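Local coordinates for selenium-binding protein (Sulfolobus tokodaii, PDB 2ECE) that is of unknown function but belongs to the selenium-binding protein family and may therefore bind selenium, at residues F268-V272 with L322-I328; Y188-D192 with S204-V209; L222-N228 with N250-L254. All blocks are in the same frame, centred on the assembly; numbering follows the deposited sequence.

The three contacts follow one another round consecutive blades of a beta-propeller. Interaction 2 ties together two loops of the blade of strands 193-196, 201-204, 229-234 and 239-245, interaction 3 joins that blade to strand 250-258 of the next, and interaction 1 joins strand 266-274 of this second blade to strand 326-328 of the third. Centres lie about 9 Å apart for interactions 2 and 3, and about 14 Å for interaction 1 with either. Segment 250-254, the start of strand 250-258, is the hub: Glu206 O lies 2.9 Å from Ala253 N and Ser205 OG 2.6 Å from Leu254 O, while Val272 N lies 3.1 Å from Met252 O and Asn270 O 3.2 Å from Leu254 N, all probable hydrogen bonds.

Interaction 1. Residues F268-V272 with L322-I328; sequences FINMV and LVTDIDI
Phe268, with chi1 at -59° (m), brings its ring edge against Ile328, CD1 to CD1 at 3.6 Å, while its CB lies 4.0 Å from CD1 of Ile326. Strand 268-272 runs at 164° to the short strand 326-328, nearly antiparallel, but the axes approach only to 8.0 Å. That spacing means two sheets facing each other through side chains rather than neighbouring strands of one sheet. Ile326 (chi1 p, chi2 t) and Ile328 (m, t) both point toward the other strand; Ile269 points away from 322-328. Asn270, chi1 59° (p), makes the direct hydrogen bond between the segments: its ND2 donates to Val323 O at 2.9 Å with an angle of 157°. The segments draw together at Val272 and Leu322, whose CA atoms are 5.3 Å apart. Val272 has helical backbone angles (-62/-48) and Leu322 positive phi and psi (52/66). Their side chains meet CG1 to CD2 at 3.9 Å, and water 1 donates to Val272 O (2.7 Å) and accepts from Leu322 N (3.0 Å). Asp325 points away, forming a salt bridge with Arg257 and accepting from Leu386 N. The summed buried area is 416 Å², and all ten touching residues are buried. Apolar packing of one blade's second strand on the first strand of the next is the inter-blade interface of a beta-propeller.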
ATOM      1  N   PHE A 268      -6.492   2.605  11.252  1.00 17.97           N
ATOM      2  CA  PHE A 268      -5.389   3.560  11.330  1.00 18.75           C
ATOM      3  C   PHE A 268      -5.045   4.211   9.996  1.00 20.70           C
ATOM      4  O   PHE A 268      -5.518   3.790   8.931  1.00 18.52           O
ATOM      5  CB  PHE A 268      -4.121   2.875  11.854  1.00 19.85           C
ATOM      6  CG  PHE A 268      -4.278   2.255  13.216  1.00 21.12           C
ATOM      7  CD1 PHE A 268      -4.813   0.977  13.360  1.00 21.33           C
ATOM      8  CD2 PHE A 268      -3.885   2.954  14.359  1.00 23.00           C
ATOM      9  CE1 PHE A 268      -4.956   0.399  14.628  1.00 23.25           C
ATOM     10  CE2 PHE A 268      -4.021   2.388  15.634  1.00 21.99           C
ATOM     11  CZ  PHE A 268      -4.559   1.107  15.766  1.00 23.40           C
ATOM     12  N   ILE A 269      -4.224   5.254  10.083  1.00 18.98           N
ATOM     13  CA  ILE A 269      -3.724   5.971   8.916  1.00 19.66           C
ATOM     14  C   ILE A 269      -2.454   6.702   9.328  1.00 21.08           C
ATOM     15  O   ILE A 269      -2.334   7.179  10.465  1.00 19.63           O
ATOM     16  CB  ILE A 269      -4.731   7.001   8.347  1.00 19.92           C
ATOM     17  CG1 ILE A 269      -4.160   7.604   7.056  1.00 20.52           C
ATOM     18  CG2 ILE A 269      -4.992   8.109   9.352  1.00 19.73           C
ATOM     19  CD1 ILE A 269      -5.123   8.519   6.306  1.00 17.49           C
ATOM     20  N   ASN A 270      -1.501   6.766   8.409  1.00 21.01           N
ATOM     21  CA  ASN A 270      -0.244   7.441   8.673  1.00 20.53           C
ATOM     22  C   ASN A 270      -0.188   8.826   8.033  1.00 22.37           C
ATOM     23  O   ASN A 270      -0.639   9.024   6.897  1.00 22.48           O
ATOM     24  CB  ASN A 270       0.926   6.589   8.161  1.00 19.13           C
ATOM     25  CG  ASN A 270       0.841   6.295   6.659  1.00 20.55           C
ATOM     26  OD1 ASN A 270      -0.178   5.812   6.160  1.00 19.98           O
ATOM     27  ND2 ASN A 270       1.921   6.572   5.940  1.00 16.84           N
ATOM     28  N   MET A 271       0.328   9.785   8.795  1.00 20.98           N
ATOM     29  CA  MET A 271       0.533  11.146   8.320  1.00 22.02           C
ATOM     30  C   MET A 271       2.043  11.158   8.191  1.00 22.31           C
ATOM     31  O   MET A 271       2.752  11.033   9.189  1.00 21.98           O
ATOM     32  CB  MET A 271       0.082  12.178   9.356  1.00 22.10           C
ATOM     33  CG  MET A 271      -1.419  12.373   9.439  1.00 21.72           C
ATOM     34  SD  MET A 271      -2.222  12.577   7.814  1.00 23.69           S
ATOM     35  CE  MET A 271      -1.457  14.070   7.213  1.00 21.39           C
ATOM     36  N   VAL A 272       2.535  11.289   6.963  1.00 21.73           N
ATOM     37  CA  VAL A 272       3.973  11.243   6.708  1.00 23.05           C
ATOM     38  C   VAL A 272       4.870  12.304   7.342  1.00 23.55           C
ATOM     39  O   VAL A 272       5.902  11.970   7.927  1.00 23.98           O
ATOM     40  CB  VAL A 272       4.265  11.225   5.185  1.00 23.48           C
ATOM     41  CG1 VAL A 272       5.769  11.135   4.943  1.00 23.54           C
ATOM     42  CG2 VAL A 272       3.556  10.039   4.535  1.00 21.84           C
ATOM     43  N   LEU A 322       9.653   9.582   8.094  1.00 21.72           N
ATOM     44  CA  LEU A 322       8.936   9.348   6.841  1.00 21.45           C
ATOM     45  C   LEU A 322       8.223   8.004   6.855  1.00 21.37           C
ATOM     46  O   LEU A 322       8.578   7.088   6.108  1.00 20.93           O
ATOM     47  CB  LEU A 322       9.886   9.402   5.640  1.00 20.24           C
ATOM     48  CG  LEU A 322      10.596  10.729   5.357  1.00 19.79           C
ATOM     49  CD1 LEU A 322      11.527  10.560   4.156  1.00 18.96           C
ATOM     50  CD2 LEU A 322       9.567  11.820   5.096  1.00 18.16           C
ATOM     51  N   VAL A 323       7.227   7.886   7.724  1.00 21.29           N
ATOM     52  CA  VAL A 323       6.442   6.659   7.810  1.00 22.30           C
ATOM     53  C   VAL A 323       5.513   6.691   6.605  1.00 21.10           C
ATOM     54  O   VAL A 323       4.559   7.471   6.575  1.00 22.07           O
ATOM     55  CB  VAL A 323       5.620   6.618   9.114  1.00 21.26           C
ATOM     56  CG1 VAL A 323       4.696   5.400   9.117  1.00 22.31           C
ATOM     57  CG2 VAL A 323       6.572   6.554  10.319  1.00 21.32           C
ATOM     58  N   THR A 324       5.804   5.850   5.613  1.00 20.64           N
ATOM     59  CA  THR A 324       5.022   5.806   4.379  1.00 20.01           C
ATOM     60  C   THR A 324       4.007   4.664   4.242  1.00 19.95           C
ATOM     61  O   THR A 324       3.077   4.761   3.439  1.00 18.45           O
ATOM     62  CB  THR A 324       5.954   5.760   3.159  1.00 19.59           C
ATOM     63  OG1 THR A 324       6.876   4.675   3.310  1.00 19.39           O
ATOM     64  CG2 THR A 324       6.727   7.067   3.023  1.00 19.97           C
ATOM     65  N   ASP A 325       4.187   3.583   4.995  1.00 18.07           N
ATOM     66  CA  ASP A 325       3.249   2.469   4.930  1.00 18.79           C
ATOM     67  C   ASP A 325       2.954   1.872   6.306  1.00 20.42           C
ATOM     68  O   ASP A 325       3.780   1.945   7.222  1.00 19.88           O
ATOM     69  CB  ASP A 325       3.777   1.362   4.003  1.00 17.56           C
ATOM     70  CG  ASP A 325       2.716   0.306   3.690  1.00 18.95           C
ATOM     71  OD1 ASP A 325       1.580   0.700   3.375  1.00 17.82           O
ATOM     72  OD2 ASP A 325       3.010  -0.909   3.743  1.00 20.07           O
ATOM     73  N   ILE A 326       1.758   1.301   6.440  1.00 18.51           N
ATOM     74  CA  ILE A 326       1.333   0.642   7.673  1.00 19.35           C
ATOM     75  C   ILE A 326       0.535  -0.594   7.273  1.00 20.17           C
ATOM     76  O   ILE A 326      -0.035  -0.648   6.175  1.00 18.84           O
ATOM     77  CB  ILE A 326       0.429   1.542   8.562  1.00 18.70           C
ATOM     78  CG1 ILE A 326      -0.756   2.069   7.750  1.00 18.24           C
ATOM     79  CG2 ILE A 326       1.244   2.671   9.158  1.00 18.98           C
ATOM     80  CD1 ILE A 326      -1.871   2.666   8.600  1.00 16.39           C
ATOM     81  N   ASP A 327       0.498  -1.583   8.158  1.00 18.46           N
ATOM     82  CA  ASP A 327      -0.236  -2.807   7.879  1.00 20.62           C
ATOM     83  C   ASP A 327      -0.551  -3.474   9.216  1.00 19.94           C
ATOM     84  O   ASP A 327       0.272  -3.461  10.123  1.00 19.64           O
ATOM     85  CB  ASP A 327       0.613  -3.720   6.994  1.00 21.65           C
ATOM     86  CG  ASP A 327      -0.223  -4.610   6.096  1.00 23.51           C
ATOM     87  OD1 ASP A 327      -1.421  -4.315   5.903  1.00 24.52           O
ATOM     88  OD2 ASP A 327       0.323  -5.598   5.563  1.00 25.49           O
ATOM     89  N   ILE A 328      -1.745  -4.047   9.327  1.00 19.96           N
ATOM     90  CA  ILE A 328      -2.186  -4.691  10.562  1.00 20.12           C
ATOM     91  C   ILE A 328      -2.302  -6.204  10.407  1.00 20.49           C
ATOM     92  O   ILE A 328      -2.812  -6.696   9.395  1.00 21.12           O
ATOM     93  CB  ILE A 328      -3.572  -4.148  10.986  1.00 19.71           C
ATOM     94  CG1 ILE A 328      -3.527  -2.622  11.086  1.00 18.99           C
ATOM     95  CG2 ILE A 328      -3.998  -4.770  12.309  1.00 15.84           C
ATOM     96  CD1 ILE A 328      -4.893  -1.993  11.272  1.00 16.68           C
TER
HETATM   97  O   HOH W   1       8.526  12.282   8.640  1.00 22.42           O

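Interaction 2. Residues Y188-D192 with S204-V209; sequences YLAYD and SSEWAV
Segments 188-192 and 204-209, the loop entering strand 193-196 and that leaving its blade neighbour 201-204, cross at 116° end to end, CA atoms closest at Ala190 and Glu206 (4.2 Å). Leu189 points its CA-CB bond toward 204-209 with a non-rotameric side chain (chi1 -101°, chi2 26°); its CB lies 3.6 Å from Glu206 CB and its CD1 3.8 Å from CG1 of Val209 (m). Tyr188 (t) reaches the same methyl, CE1 to Val209 CG1 at 4.0 Å. Tyr191 (t) sets CD2 3.4 Å from CB of Trp207 (t); tyrosine and indole five-membered rings meet obliquely, centroids 5.2 Å apart, planes at 75°. Ser205 (p) OG accepts from Asp192 N at 2.9 Å and bonds Leu254 O. Ser205 N donates to Asp192 O (3.0 Å), Trp207 N to Ala190 O (3.1 Å). Water 2 donates to Leu189 O (2.9 Å) and Ser205 O (2.7 Å), accepting from Ser204 OG (2.9 Å), also bonded to Trp233; water 3 links Leu189 N (2.8 Å) to Glu206 OE2 (2.7 Å), also bonded to His231. Backbone bonds, the Ser205 hydroxyl and two waters thus link loops that do not pair as strands.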
ATOM      1  N   TYR A 188     -11.366  16.594  -2.747  1.00 20.58           N
ATOM      2  CA  TYR A 188     -10.694  16.933  -3.998  1.00 21.62           C
ATOM      3  C   TYR A 188      -9.455  16.059  -4.196  1.00 20.85           C
ATOM      4  O   TYR A 188      -9.251  15.479  -5.268  1.00 20.43           O
ATOM      5  CB  TYR A 188     -10.334  18.423  -3.975  1.00 23.42           C
ATOM      6  CG  TYR A 188      -9.641  18.951  -5.207  1.00 24.35           C
ATOM      7  CD1 TYR A 188      -8.250  18.969  -5.295  1.00 23.77           C
ATOM      8  CD2 TYR A 188     -10.378  19.460  -6.282  1.00 25.38           C
ATOM      9  CE1 TYR A 188      -7.602  19.483  -6.413  1.00 24.60           C
ATOM     10  CE2 TYR A 188      -9.740  19.974  -7.410  1.00 25.04           C
ATOM     11  CZ  TYR A 188      -8.353  19.984  -7.466  1.00 25.54           C
ATOM     12  OH  TYR A 188      -7.715  20.491  -8.572  1.00 25.33           O
ATOM     13  N   LEU A 189      -8.637  15.957  -3.156  1.00 20.35           N
ATOM     14  CA  LEU A 189      -7.431  15.137  -3.192  1.00 20.63           C
ATOM     15  C   LEU A 189      -7.777  13.668  -2.926  1.00 20.74           C
ATOM     16  O   LEU A 189      -8.858  13.354  -2.428  1.00 21.70           O
ATOM     17  CB  LEU A 189      -6.444  15.628  -2.133  1.00 20.23           C
ATOM     18  CG  LEU A 189      -5.244  16.503  -2.526  1.00 23.47           C
ATOM     19  CD1 LEU A 189      -5.497  17.285  -3.802  1.00 19.86           C
ATOM     20  CD2 LEU A 189      -4.929  17.425  -1.356  1.00 19.81           C
ATOM     21  N   ALA A 190      -6.852  12.771  -3.256  1.00 20.23           N
ATOM     22  CA  ALA A 190      -7.067  11.342  -3.048  1.00 19.99           C
ATOM     23  C   ALA A 190      -5.723  10.640  -2.916  1.00 19.22           C
ATOM     24  O   ALA A 190      -4.668  11.267  -3.059  1.00 17.58           O
ATOM     25  CB  ALA A 190      -7.838  10.743  -4.242  1.00 18.75           C
ATOM     26  N   TYR A 191      -5.775   9.347  -2.596  1.00 18.64           N
ATOM     27  CA  TYR A 191      -4.564   8.519  -2.521  1.00 18.64           C
ATOM     28  C   TYR A 191      -4.940   7.055  -2.295  1.00 17.53           C
ATOM     29  O   TYR A 191      -4.944   6.252  -3.229  1.00 16.32           O
ATOM     30  CB  TYR A 191      -3.677   8.957  -1.367  1.00 16.59           C
ATOM     31  CG  TYR A 191      -2.394   8.156  -1.264  1.00 16.85           C
ATOM     32  CD1 TYR A 191      -2.224   7.142  -0.312  1.00 17.11           C
ATOM     33  CD2 TYR A 191      -1.368   8.371  -2.181  1.00 19.14           C
ATOM     34  CE1 TYR A 191      -1.051   6.359  -0.294  1.00 17.53           C
ATOM     35  CE2 TYR A 191      -0.209   7.605  -2.174  1.00 18.90           C
ATOM     36  CZ  TYR A 191      -0.055   6.604  -1.233  1.00 18.09           C
ATOM     37  OH  TYR A 191       1.098   5.861  -1.242  1.00 18.04           O
ATOM     38  N   ASP A 192      -5.455   6.772  -1.107  1.00 17.43           N
ATOM     39  CA  ASP A 192      -5.809   5.395  -0.760  1.00 16.64           C
ATOM     40  C   ASP A 192      -7.259   5.363  -0.309  1.00 16.71           C
ATOM     41  O   ASP A 192      -7.901   6.403  -0.174  1.00 17.09           O
ATOM     42  CB  ASP A 192      -4.886   4.851   0.355  1.00 15.90           C
ATOM     43  CG  ASP A 192      -5.112   3.367   0.628  1.00 16.27           C
ATOM     44  OD1 ASP A 192      -5.284   2.600  -0.347  1.00 15.07           O
ATOM     45  OD2 ASP A 192      -5.102   2.966   1.813  1.00 16.63           O
ATOM     46  N   SER A 204     -11.440   7.392   2.549  1.00 15.82           N
ATOM     47  CA  SER A 204     -10.465   7.741   1.524  1.00 16.38           C
ATOM     48  C   SER A 204      -9.499   8.773   2.101  1.00 18.17           C
ATOM     49  O   SER A 204      -9.869   9.541   3.000  1.00 17.17           O
ATOM     50  CB  SER A 204     -11.174   8.309   0.284  1.00 18.93           C
ATOM     51  OG  SER A 204     -11.878   9.509   0.585  1.00 20.03           O
ATOM     52  N   SER A 205      -8.274   8.796   1.580  1.00 16.90           N
ATOM     53  CA  SER A 205      -7.244   9.714   2.078  1.00 17.57           C
ATOM     54  C   SER A 205      -6.797  10.793   1.086  1.00 17.30           C
ATOM     55  O   SER A 205      -7.467  11.041   0.085  1.00 16.86           O
ATOM     56  CB  SER A 205      -6.030   8.906   2.557  1.00 15.82           C
ATOM     57  OG  SER A 205      -5.528   8.082   1.523  1.00 15.75           O
ATOM     58  N   GLU A 206      -5.663  11.434   1.366  1.00 18.09           N
ATOM     59  CA  GLU A 206      -5.183  12.513   0.497  1.00 19.03           C
ATOM     60  C   GLU A 206      -3.663  12.663   0.431  1.00 19.82           C
ATOM     61  O   GLU A 206      -2.989  12.779   1.458  1.00 19.02           O
ATOM     62  CB  GLU A 206      -5.736  13.869   0.956  1.00 19.81           C
ATOM     63  CG  GLU A 206      -7.237  13.977   1.212  1.00 19.79           C
ATOM     64  CD  GLU A 206      -7.617  15.380   1.691  1.00 21.62           C
ATOM     65  OE1 GLU A 206      -6.756  16.035   2.312  1.00 22.17           O
ATOM     66  OE2 GLU A 206      -8.764  15.825   1.464  1.00 22.16           O
ATOM     67  N   TRP A 207      -3.132  12.679  -0.788  1.00 18.39           N
ATOM     68  CA  TRP A 207      -1.706  12.884  -0.987  1.00 20.13           C
ATOM     69  C   TRP A 207      -1.608  14.237  -1.691  1.00 20.28           C
ATOM     70  O   TRP A 207      -1.555  15.269  -1.031  1.00 21.21           O
ATOM     71  CB  TRP A 207      -1.107  11.769  -1.846  1.00 18.23           C
ATOM     72  CG  TRP A 207       0.400  11.791  -1.921  1.00 18.87           C
ATOM     73  CD1 TRP A 207       1.265  12.316  -0.997  1.00 19.10           C
ATOM     74  CD2 TRP A 207       1.218  11.176  -2.927  1.00 18.67           C
ATOM     75  NE1 TRP A 207       2.567  12.056  -1.362  1.00 19.85           N
ATOM     76  CE2 TRP A 207       2.568  11.358  -2.541  1.00 19.67           C
ATOM     77  CE3 TRP A 207       0.942  10.482  -4.112  1.00 18.00           C
ATOM     78  CZ2 TRP A 207       3.637  10.874  -3.301  1.00 19.81           C
ATOM     79  CZ3 TRP A 207       2.008   9.998  -4.869  1.00 18.95           C
ATOM     80  CH2 TRP A 207       3.338  10.196  -4.459  1.00 21.07           C
ATOM     81  N   ALA A 208      -1.624  14.225  -3.022  1.00 21.65           N
ATOM     82  CA  ALA A 208      -1.563  15.447  -3.825  1.00 22.96           C
ATOM     83  C   ALA A 208      -1.904  15.033  -5.252  1.00 23.70           C
ATOM     84  O   ALA A 208      -1.894  13.844  -5.551  1.00 23.21           O
ATOM     85  CB  ALA A 208      -0.163  16.053  -3.769  1.00 22.85           C
ATOM     86  N   VAL A 209      -2.212  15.991  -6.125  1.00 22.33           N
ATOM     87  CA  VAL A 209      -2.550  15.651  -7.505  1.00 21.76           C
ATOM     88  C   VAL A 209      -1.295  15.312  -8.302  1.00 22.53           C
ATOM     89  O   VAL A 209      -0.182  15.641  -7.892  1.00 23.41           O
ATOM     90  CB  VAL A 209      -3.298  16.804  -8.222  1.00 21.65           C
ATOM     91  CG1 VAL A 209      -4.552  17.175  -7.443  1.00 20.73           C
ATOM     92  CG2 VAL A 209      -2.379  18.001  -8.397  1.00 20.49           C
TER
HETATM   93  O   HOH W   2      -9.970  11.166  -0.868  1.00 17.30           O
HETATM   94  O   HOH W   3      -9.422  17.192  -0.727  1.00 21.49           O

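Interaction 3. Residues L222-N228 with N250-L254; sequences LKDRYGN and NRMAL
Asn250 opens segment 250-254, the start of strand 250-258, by offering its carbonyl to the next side chain: Arg251 NH1 donates to Asn250 O at 2.8 Å, and Asn228 CB lies 3.1 Å from the same oxygen. Arg251 (chi1 m, chi2 m, chi3 t) has 116 Å² covered by 222-228 and turns its guanidinium edge to the carbonyls of helix 222-225. NH2 donates to Lys223 O at 3.0 Å (159°); NE makes weak bonds to Leu222 O at 3.0 Å (126°) and to Lys223 O at 3.4 Å (142°). Its CD lies 3.4 Å from Tyr226 O, just where the chain leaves helical angles. Met252 has unusual positive backbone angles (77/90). Its N donates to Gly227 O at 2.8 Å, the backbone link between the segments. Its side chain (m, t, t) lies on the Tyr226 ring, with CE over one face, Met252 CG 3.7 Å from Tyr226 CD1 and SD 5.1 Å from the ring centroid at 44° off the normal, an oblique Met-aromatic contact; CE also meets Leu222 CD2 at 3.7 Å. Ala253 points toward the loop, its CB 4.1 Å from Asn228 CA. The summed burial is 454 Å². The helix and its following loop, which lead into strand 229-234, therefore flank the first strand of the next propeller blade, with strand 266-274 hydrogen-bonded beside it and Trp405 of helix 403-409 packing on Tyr226 and Met252.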
ATOM      1  N   LEU A 222       4.306  21.711  -0.001  1.00 35.00           N
ATOM      2  CA  LEU A 222       3.725  21.100   1.188  1.00 35.38           C
ATOM      3  C   LEU A 222       2.521  21.779   1.828  1.00 35.76           C
ATOM      4  O   LEU A 222       1.479  21.150   2.009  1.00 34.94           O
ATOM      5  CB  LEU A 222       4.807  20.890   2.244  1.00 36.37           C
ATOM      6  CG  LEU A 222       5.625  19.609   2.082  1.00 37.93           C
ATOM      7  CD1 LEU A 222       6.759  19.584   3.091  1.00 37.36           C
ATOM      8  CD2 LEU A 222       4.710  18.403   2.274  1.00 35.70           C
ATOM      9  N   LYS A 223       2.649  23.056   2.167  1.00 35.26           N
ATOM     10  CA  LYS A 223       1.551  23.762   2.818  1.00 35.80           C
ATOM     11  C   LYS A 223       0.236  23.851   2.048  1.00 35.12           C
ATOM     12  O   LYS A 223      -0.825  23.578   2.609  1.00 34.62           O
ATOM     13  CB  LYS A 223       1.995  25.171   3.232  1.00 37.72           C
ATOM     14  CG  LYS A 223       0.851  26.065   3.706  1.00 40.23           C
ATOM     15  CD  LYS A 223       1.359  27.315   4.418  1.00 41.03           C
ATOM     16  CE  LYS A 223       1.376  27.119   5.931  1.00 42.76           C
ATOM     17  NZ  LYS A 223      -0.002  26.941   6.489  1.00 42.37           N
ATOM     18  N   ASP A 224       0.288  24.218   0.772  1.00 34.44           N
ATOM     19  CA  ASP A 224      -0.944  24.367   0.007  1.00 35.68           C
ATOM     20  C   ASP A 224      -1.309  23.264  -0.981  1.00 35.11           C
ATOM     21  O   ASP A 224      -2.438  23.232  -1.458  1.00 34.65           O
ATOM     22  CB  ASP A 224      -0.935  25.695  -0.757  1.00 37.78           C
ATOM     23  CG  ASP A 224      -0.560  26.868   0.118  1.00 40.29           C
ATOM     24  OD1 ASP A 224      -1.094  26.962   1.244  1.00 40.65           O
ATOM     25  OD2 ASP A 224       0.267  27.695  -0.327  1.00 41.68           O
ATOM     26  N   ARG A 225      -0.388  22.357  -1.289  1.00 34.54           N
ATOM     27  CA  ARG A 225      -0.707  21.325  -2.270  1.00 34.00           C
ATOM     28  C   ARG A 225      -0.843  19.885  -1.781  1.00 32.19           C
ATOM     29  O   ARG A 225      -1.220  19.007  -2.556  1.00 31.58           O
ATOM     30  CB  ARG A 225       0.301  21.388  -3.418  1.00 35.15           C
ATOM     31  CG  ARG A 225       0.473  22.801  -3.953  1.00 37.67           C
ATOM     32  CD  ARG A 225       1.218  22.845  -5.272  1.00 40.09           C
ATOM     33  NE  ARG A 225       1.538  24.222  -5.637  1.00 42.68           N
ATOM     34  CZ  ARG A 225       1.929  24.604  -6.847  1.00 43.81           C
ATOM     35  NH1 ARG A 225       2.050  23.711  -7.821  1.00 42.80           N
ATOM     36  NH2 ARG A 225       2.200  25.883  -7.082  1.00 44.68           N
ATOM     37  N   TYR A 226      -0.545  19.633  -0.510  1.00 29.33           N
ATOM     38  CA  TYR A 226      -0.673  18.283   0.025  1.00 27.06           C
ATOM     39  C   TYR A 226      -1.814  18.242   1.036  1.00 25.94           C
ATOM     40  O   TYR A 226      -2.085  19.232   1.717  1.00 26.06           O
ATOM     41  CB  TYR A 226       0.656  17.842   0.646  1.00 25.96           C
ATOM     42  CG  TYR A 226       1.696  17.470  -0.395  1.00 24.97           C
ATOM     43  CD1 TYR A 226       1.860  16.145  -0.802  1.00 24.96           C
ATOM     44  CD2 TYR A 226       2.482  18.448  -1.009  1.00 25.24           C
ATOM     45  CE1 TYR A 226       2.775  15.798  -1.797  1.00 24.17           C
ATOM     46  CE2 TYR A 226       3.402  18.113  -2.006  1.00 25.53           C
ATOM     47  CZ  TYR A 226       3.541  16.785  -2.396  1.00 25.58           C
ATOM     48  OH  TYR A 226       4.434  16.447  -3.386  1.00 23.51           O
ATOM     49  N   GLY A 227      -2.492  17.104   1.135  1.00 24.54           N
ATOM     50  CA  GLY A 227      -3.621  17.018   2.043  1.00 23.71           C
ATOM     51  C   GLY A 227      -3.365  16.419   3.410  1.00 23.92           C
ATOM     52  O   GLY A 227      -2.290  15.882   3.676  1.00 23.71           O
ATOM     53  N   ASN A 228      -4.365  16.515   4.280  1.00 23.34           N
ATOM     54  CA  ASN A 228      -4.261  15.969   5.624  1.00 24.90           C
ATOM     55  C   ASN A 228      -5.619  15.572   6.186  1.00 24.23           C
ATOM     56  O   ASN A 228      -5.814  15.564   7.402  1.00 24.72           O
ATOM     57  CB  ASN A 228      -3.583  16.978   6.561  1.00 26.65           C
ATOM     58  CG  ASN A 228      -4.350  18.281   6.685  1.00 29.41           C
ATOM     59  OD1 ASN A 228      -3.983  19.147   7.483  1.00 33.31           O
ATOM     60  ND2 ASN A 228      -5.411  18.432   5.898  1.00 26.71           N
ATOM     61  N   ASN A 250       0.077  18.659   9.814  1.00 29.20           N
ATOM     62  CA  ASN A 250       0.562  17.450   9.145  1.00 27.65           C
ATOM     63  C   ASN A 250       0.213  17.408   7.663  1.00 26.21           C
ATOM     64  O   ASN A 250      -0.771  18.005   7.229  1.00 25.23           O
ATOM     65  CB  ASN A 250       0.010  16.195   9.831  1.00 26.53           C
ATOM     66  CG  ASN A 250       0.416  16.102  11.290  1.00 26.90           C
ATOM     67  OD1 ASN A 250       1.591  16.240  11.628  1.00 28.15           O
ATOM     68  ND2 ASN A 250      -0.559  15.858  12.163  1.00 22.54           N
ATOM     69  N   ARG A 251       1.025  16.695   6.891  1.00 25.76           N
ATOM     70  CA  ARG A 251       0.797  16.560   5.458  1.00 24.67           C
ATOM     71  C   ARG A 251       1.020  15.125   4.966  1.00 23.57           C
ATOM     72  O   ARG A 251       1.872  14.395   5.469  1.00 22.72           O
ATOM     73  CB  ARG A 251       1.704  17.523   4.685  1.00 25.10           C
ATOM     74  CG  ARG A 251       1.371  18.998   4.896  1.00 25.22           C
ATOM     75  CD  ARG A 251      -0.014  19.335   4.363  1.00 26.06           C
ATOM     76  NE  ARG A 251      -0.313  20.764   4.442  1.00 29.08           N
ATOM     77  CZ  ARG A 251      -0.679  21.401   5.552  1.00 30.69           C
ATOM     78  NH1 ARG A 251      -0.800  20.736   6.694  1.00 27.72           N
ATOM     79  NH2 ARG A 251      -0.923  22.710   5.518  1.00 29.55           N
ATOM     80  N   MET A 252       0.240  14.758   3.957  1.00 22.84           N
ATOM     81  CA  MET A 252       0.268  13.447   3.344  1.00 21.71           C
ATOM     82  C   MET A 252      -0.451  12.419   4.229  1.00 21.28           C
ATOM     83  O   MET A 252       0.177  11.693   5.006  1.00 20.36           O
ATOM     84  CB  MET A 252       1.714  13.012   3.097  1.00 22.40           C
ATOM     85  CG  MET A 252       2.496  13.935   2.154  1.00 22.92           C
ATOM     86  SD  MET A 252       4.108  13.292   1.664  1.00 23.51           S
ATOM     87  CE  MET A 252       5.049  14.825   1.379  1.00 23.56           C
ATOM     88  N   ALA A 253      -1.753  12.275   3.990  1.00 20.13           N
ATOM     89  CA  ALA A 253      -2.584  11.320   4.709  1.00 18.88           C
ATOM     90  C   ALA A 253      -2.591  10.138   3.731  1.00 18.98           C
ATOM     91  O   ALA A 253      -3.400  10.139   2.791  1.00 18.88           O
ATOM     92  CB  ALA A 253      -3.997  11.893   4.899  1.00 18.85           C
ATOM     93  N   LEU A 254      -1.745   9.130   3.948  1.00 18.67           N
ATOM     94  CA  LEU A 254      -1.635   8.031   3.029  1.00 17.89           C
ATOM     95  C   LEU A 254      -2.559   6.812   3.326  1.00 18.41           C
ATOM     96  O   LEU A 254      -3.722   6.785   2.900  1.00 18.04           O
ATOM     97  CB  LEU A 254      -0.088   7.619   2.928  1.00 16.45           C
ATOM     98  CG  LEU A 254       0.732   8.830   2.398  1.00 17.76           C
ATOM     99  CD1 LEU A 254       2.057   8.277   1.951  1.00 13.71           C
ATOM    100  CD2 LEU A 254       0.068   9.575   1.219  1.00 15.30           C
TER